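Local coordinates for putative diflavin flavoprotein A 3 (Nostoc sp., PDB 3FNI) that probably passes electrons from NADH to oxygen, reducing it to water, this chain being its flavodoxin-like domain, a module of the kind that carries FMN, at residues A[68-71]-A[72-76]; A[13-16]-A[17-20]. All coordinates share one frame; numbering follows the deposited sequence.

Interaction 1 (A[68-71]-A[72-76]); sequences ASAA and SIQGA
Ser-69 O and Ala-70 O receive the amides of the next turn, and this is the start of helix 70-83, the helix of the beta-alpha-beta unit that runs from strand 57-63 to strand 89-93 in the flavodoxin-like fold. Ile-73 N donates to Ser-69 O at 2.8 Å. One residue on, Gln-74 N reaches Ala-70 O at 2.9 Å with an N-H...O angle of 167°, the straighter of the two bonds; Ala-70 O also takes a weak second bond from Ile-73 N. Ser-69 holds the N-cap position, yet its hydroxyl caps nothing. Ser-72 bends back: chi1 of 57° sets OG between its own N and carbonyl carbon, 3.0 Å from Ser-69 O, although its proton could also go to another acceptor. The Ile-73 methyl CG2 lies 3.3 Å from Ala-70 O and close to Ser-69 O as well, covering both helix-start carbonyls with hydrocarbon, while the buried side chain goes on to touch Leu-41 and Ser-65 in neighbouring loops. Further along, Ser-78 OG and Thr-79 OG1 bond to the carbonyls of Gln-74 and Gly-75. Gln-74 bends at chi2 (146°), which folds its amide back alongside Ala-70; NE2 comes to 2.9 Å from Ala-70 O, but the angle is too poor for a bond. At Gly-75 the helix is kinked: Ala-71 O and Gly-75 N stand 4.5 Å apart, and a water bridges them, donating to Ala-71 O at 2.7 Å and weakly accepting from Gly-75 N.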
ATOM      1  N   ALA A  68      -9.776  13.809   8.278  1.00 39.85           N
ATOM      2  CA  ALA A  68     -10.799  14.780   7.904  1.00 40.10           C
ATOM      3  C   ALA A  68     -11.681  14.270   6.762  1.00 41.09           C
ATOM      4  O   ALA A  68     -12.775  14.788   6.544  1.00 41.77           O
ATOM      5  CB  ALA A  68     -10.140  16.113   7.505  1.00 40.98           C
ATOM      6  N   SER A  69     -11.204  13.262   6.033  1.00 41.38           N
ATOM      7  CA  SER A  69     -11.969  12.692   4.921  1.00 42.64           C
ATOM      8  C   SER A  69     -12.465  11.291   5.252  1.00 39.12           C
ATOM      9  O   SER A  69     -12.727  10.490   4.353  1.00 37.37           O
ATOM     10  CB  SER A  69     -11.112  12.622   3.653  1.00 45.56           C
ATOM     11  OG  SER A  69     -10.613  13.894   3.290  1.00 53.51           O
ATOM     12  N   ALA A  70     -12.592  11.002   6.543  1.00 35.31           N
ATOM     13  CA  ALA A  70     -13.042   9.694   7.004  1.00 37.50           C
ATOM     14  C   ALA A  70     -14.290   9.188   6.282  1.00 39.03           C
ATOM     15  O   ALA A  70     -14.250   8.166   5.594  1.00 34.63           O
ATOM     16  CB  ALA A  70     -13.291   9.737   8.511  1.00 40.06           C
ATOM     17  N   ALA A  71     -15.394   9.912   6.437  1.00 39.12           N
ATOM     18  CA  ALA A  71     -16.663   9.535   5.823  1.00 42.75           C
ATOM     19  C   ALA A  71     -16.546   9.123   4.359  1.00 45.71           C
ATOM     20  O   ALA A  71     -17.017   8.054   3.961  1.00 46.59           O
ATOM     21  CB  ALA A  71     -17.663  10.685   5.958  1.00 46.67           C
ATOM     22  N   SER A  72     -15.914   9.975   3.563  1.00 44.28           N
ATOM     23  CA  SER A  72     -15.761   9.727   2.135  1.00 45.40           C
ATOM     24  C   SER A  72     -14.739   8.653   1.752  1.00 45.50           C
ATOM     25  O   SER A  72     -14.903   7.970   0.739  1.00 40.08           O
ATOM     26  CB  SER A  72     -15.400  11.036   1.434  1.00 47.78           C
ATOM     27  OG  SER A  72     -14.221  11.594   1.989  1.00 48.97           O
ATOM     28  N   ILE A  73     -13.701   8.496   2.567  1.00 41.53           N
ATOM     29  CA  ILE A  73     -12.640   7.529   2.295  1.00 41.28           C
ATOM     30  C   ILE A  73     -12.945   6.090   2.737  1.00 34.64           C
ATOM     31  O   ILE A  73     -12.556   5.137   2.066  1.00 33.69           O
ATOM     32  CB  ILE A  73     -11.318   7.972   2.972  1.00 43.95           C
ATOM     33  CG1 ILE A  73     -10.119   7.435   2.189  1.00 46.71           C
ATOM     34  CG2 ILE A  73     -11.267   7.475   4.411  1.00 48.11           C
ATOM     35  CD1 ILE A  73      -9.603   8.410   1.149  1.00 50.60           C
ATOM     36  N   GLN A  74     -13.635   5.940   3.864  1.00 36.08           N
ATOM     37  CA  GLN A  74     -13.962   4.622   4.406  1.00 38.38           C
ATOM     38  C   GLN A  74     -14.631   3.651   3.431  1.00 37.22           C
ATOM     39  O   GLN A  74     -14.516   2.436   3.586  1.00 34.20           O
ATOM     40  CB  GLN A  74     -14.824   4.776   5.664  1.00 44.71           C
ATOM     41  CG  GLN A  74     -14.013   5.050   6.934  1.00 48.54           C
ATOM     42  CD  GLN A  74     -14.737   5.959   7.915  1.00 55.83           C
ATOM     43  OE1 GLN A  74     -14.319   6.113   9.067  1.00 45.85           O
ATOM     44  NE2 GLN A  74     -15.821   6.579   7.458  1.00 61.70           N
ATOM     45  N   GLY A  75     -15.324   4.183   2.430  1.00 36.27           N
ATOM     46  CA  GLY A  75     -15.974   3.322   1.462  1.00 35.21           C
ATOM     47  C   GLY A  75     -14.948   2.461   0.749  1.00 30.43           C
ATOM     48  O   GLY A  75     -15.074   1.238   0.683  1.00 32.38           O
ATOM     49  N   ALA A  76     -13.919   3.105   0.213  1.00 24.95           N
ATOM     50  CA  ALA A  76     -12.857   2.404  -0.495  1.00 23.84           C
ATOM     51  C   ALA A  76     -12.041   1.537   0.462  1.00 16.85           C
ATOM     52  O   ALA A  76     -11.701   0.398   0.146  1.00 26.49           O
ATOM     53  CB  ALA A  76     -11.947   3.412  -1.196  1.00 15.48           C
TER
HETATM   54  O   HOH W   1     -17.302   5.957   2.268  1.00 41.63           O

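Interaction 2 (A[13-16]-A[17-20])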
ATOM      1  N   SER A  13      -3.615  10.860  -3.194  1.00 14.82           N
ATOM      2  CA  SER A  13      -2.660  11.718  -3.877  1.00 21.36           C
ATOM      3  C   SER A  13      -2.697  13.151  -3.375  1.00 20.85           C
ATOM      4  O   SER A  13      -3.738  13.654  -2.949  1.00 21.14           O
ATOM      5  CB  SER A  13      -2.883  11.693  -5.397  1.00 30.58           C
ATOM      6  OG  SER A  13      -4.067  12.375  -5.762  1.00 39.84           O
ATOM      7  N   GLU A  14      -1.530  13.786  -3.421  1.00 22.17           N
ATOM      8  CA  GLU A  14      -1.338  15.170  -2.999  1.00 21.94           C
ATOM      9  C   GLU A  14      -1.562  15.434  -1.515  1.00 22.84           C
ATOM     10  O   GLU A  14      -1.495  16.584  -1.084  1.00 30.92           O
ATOM     11  CB  GLU A  14      -2.229  16.105  -3.818  1.00 21.73           C
ATOM     12  CG  GLU A  14      -2.190  15.865  -5.323  1.00 25.91           C
ATOM     13  CD  GLU A  14      -2.575  17.101  -6.110  1.00 26.36           C
ATOM     14  OE1 GLU A  14      -3.199  16.960  -7.182  1.00 33.26           O
ATOM     15  OE2 GLU A  14      -2.237  18.214  -5.656  1.00 26.07           O
ATOM     16  N   TYR A  15      -1.845  14.392  -0.736  1.00 23.94           N
ATOM     17  CA  TYR A  15      -2.032  14.563   0.708  1.00 21.34           C
ATOM     18  C   TYR A  15      -0.674  14.355   1.371  1.00 22.77           C
ATOM     19  O   TYR A  15      -0.102  13.268   1.294  1.00 16.62           O
ATOM     20  CB  TYR A  15      -3.042  13.546   1.274  1.00 20.58           C
ATOM     21  CG  TYR A  15      -3.057  13.477   2.796  1.00 15.27           C
ATOM     22  CD1 TYR A  15      -3.002  12.249   3.449  1.00 18.81           C
ATOM     23  CD2 TYR A  15      -3.058  14.637   3.577  1.00 23.21           C
ATOM     24  CE1 TYR A  15      -2.931  12.163   4.832  1.00 13.44           C
ATOM     25  CE2 TYR A  15      -2.988  14.566   4.975  1.00 16.03           C
ATOM     26  CZ  TYR A  15      -2.917  13.314   5.593  1.00 22.64           C
ATOM     27  OH  TYR A  15      -2.787  13.200   6.963  1.00 17.11           O
ATOM     28  N   GLY A  16      -0.160  15.398   2.018  1.00 20.49           N
ATOM     29  CA  GLY A  16       1.136  15.295   2.659  1.00 20.81           C
ATOM     30  C   GLY A  16       2.199  14.931   1.639  1.00 22.13           C
ATOM     31  O   GLY A  16       2.142  15.372   0.493  1.00 27.90           O
ATOM     32  N   TYR A  17       3.167  14.120   2.049  1.00 21.76           N
ATOM     33  CA  TYR A  17       4.241  13.686   1.156  1.00 17.81           C
ATOM     34  C   TYR A  17       3.934  12.327   0.530  1.00 18.23           C
ATOM     35  O   TYR A  17       4.837  11.614   0.088  1.00 18.32           O
ATOM     36  CB  TYR A  17       5.546  13.602   1.937  1.00 21.48           C
ATOM     37  CG  TYR A  17       6.045  14.942   2.414  1.00 31.70           C
ATOM     38  CD1 TYR A  17       6.791  15.766   1.574  1.00 31.85           C
ATOM     39  CD2 TYR A  17       5.755  15.398   3.701  1.00 36.59           C
ATOM     40  CE1 TYR A  17       7.236  17.014   2.001  1.00 32.77           C
ATOM     41  CE2 TYR A  17       6.195  16.646   4.138  1.00 37.79           C
ATOM     42  CZ  TYR A  17       6.937  17.446   3.280  1.00 36.28           C
ATOM     43  OH  TYR A  17       7.387  18.675   3.706  1.00 40.63           O
ATOM     44  N   SER A  18       2.653  11.978   0.491  1.00 14.82           N
ATOM     45  CA  SER A  18       2.214  10.701  -0.056  1.00 21.79           C
ATOM     46  C   SER A  18       2.716  10.414  -1.456  1.00 19.30           C
ATOM     47  O   SER A  18       3.137   9.302  -1.761  1.00 13.80           O
ATOM     48  CB  SER A  18       0.691  10.635  -0.060  1.00 12.22           C
ATOM     49  OG  SER A  18       0.203  10.633   1.255  1.00 14.94           O
ATOM     50  N   ASP A  19       2.637  11.428  -2.308  1.00 20.18           N
ATOM     51  CA  ASP A  19       3.060  11.307  -3.687  1.00 15.63           C
ATOM     52  C   ASP A  19       4.532  10.880  -3.784  1.00 21.28           C
ATOM     53  O   ASP A  19       4.865   9.931  -4.489  1.00 13.40           O
ATOM     54  CB  ASP A  19       2.823  12.645  -4.403  1.00 22.83           C
ATOM     55  CG  ASP A  19       1.350  12.885  -4.757  1.00 28.30           C
ATOM     56  OD1 ASP A  19       0.450  12.307  -4.107  1.00 29.06           O
ATOM     57  OD2 ASP A  19       1.090  13.676  -5.687  1.00 34.50           O
ATOM     58  N   ARG A  20       5.407  11.565  -3.056  1.00 19.59           N
ATOM     59  CA  ARG A  20       6.829  11.236  -3.095  1.00 19.51           C
ATOM     60  C   ARG A  20       7.148   9.946  -2.339  1.00 18.51           C
ATOM     61  O   ARG A  20       8.018   9.177  -2.749  1.00 22.76           O
ATOM     62  CB  ARG A  20       7.650  12.403  -2.539  1.00 18.27           C
ATOM     63  CG  ARG A  20       7.443  13.714  -3.305  1.00 23.62           C
ATOM     64  CD  ARG A  20       8.284  14.833  -2.721  1.00 37.76           C
ATOM     65  NE  ARG A  20       9.714  14.574  -2.876  1.00 40.67           N
ATOM     66  CZ  ARG A  20      10.675  15.308  -2.323  1.00 49.02           C
ATOM     67  NH1 ARG A  20      10.361  16.354  -1.569  1.00 45.36           N
ATOM     68  NH2 ARG A  20      11.952  14.996  -2.523  1.00 46.35           N
TER
HETATM   69  O   HOH W   2       2.146  14.225  -1.656  1.00 19.73           O
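Glu-14 N donates to Asp-19 OD1 at 2.6 Å, and at 170° the bond is nearly straight. The amide meets OD1 from above the carboxylate plane, 39° out of it. With chi1 at -77°, CG of Asp-19 stands beside its own backbone N and opposite the carbonyl carbon, and this turns the carboxylate from the first turn of helix 18-31 back over the preceding loop. OD1 also sits over Ser-13 CA at 3.2 Å, while OD2 faces the side chain of Glu-14, 4.0 Å from its CG. Next along the chain, a type II' turn runs from Tyr-15 to Ser-18. Tyr-15 O takes the Ser-18 amide at 3.1 Å; Ser-18 OG appears to add a second bond at 2.7 Å, but its position is less certain. Gly-16 takes the positive phi of the turn, a conformation that favours glycine. A water accepts from Asp-19 N at 2.9 Å and lies against Gly-16 O. In the second shell, Ser-13 N bonds to Asp-40, and the Tyr-15 hydroxyl bonds to Asp-100. Lying between strand 6-11 and helix 18-31, the turn matches in place and sequence the FMN phosphate loop of flavodoxins, and is probably its counterpart. Trimming Asp-19 to an alanine is likely to leave the Glu-14 amide without its acceptor and the loop before the turn less firmly tied to the helix. Glu-14 OE1 and Asp-19 OD2 are 5.6 Å apart, so their like charges may repel mildly, and the backbone N-H is likely to offset part of the negative charge on Asp-19.

Interaction 2 comes first along the chain, at the passage from strand 6-11 into helix 18-31, and interaction 1 follows at the start of helix 70-83, after strand 57-63. These two strands are neighbours in the parallel sheet, where strand 6-11 lies between 35-40 and 57-63. Both contacts therefore occupy the end of the sheet where strands give way to helices, the end at which flavodoxins hold FMN. Their centres are 17 Å apart and their nearest atoms about 7 Å, without touching. Loop residues 99 and 100 link the surroundings: Ala-68 touches Asp-99, and Tyr-15 bonds to Asp-100. Together, residues 13-20 and 68-76 probably border one flavin-binding region.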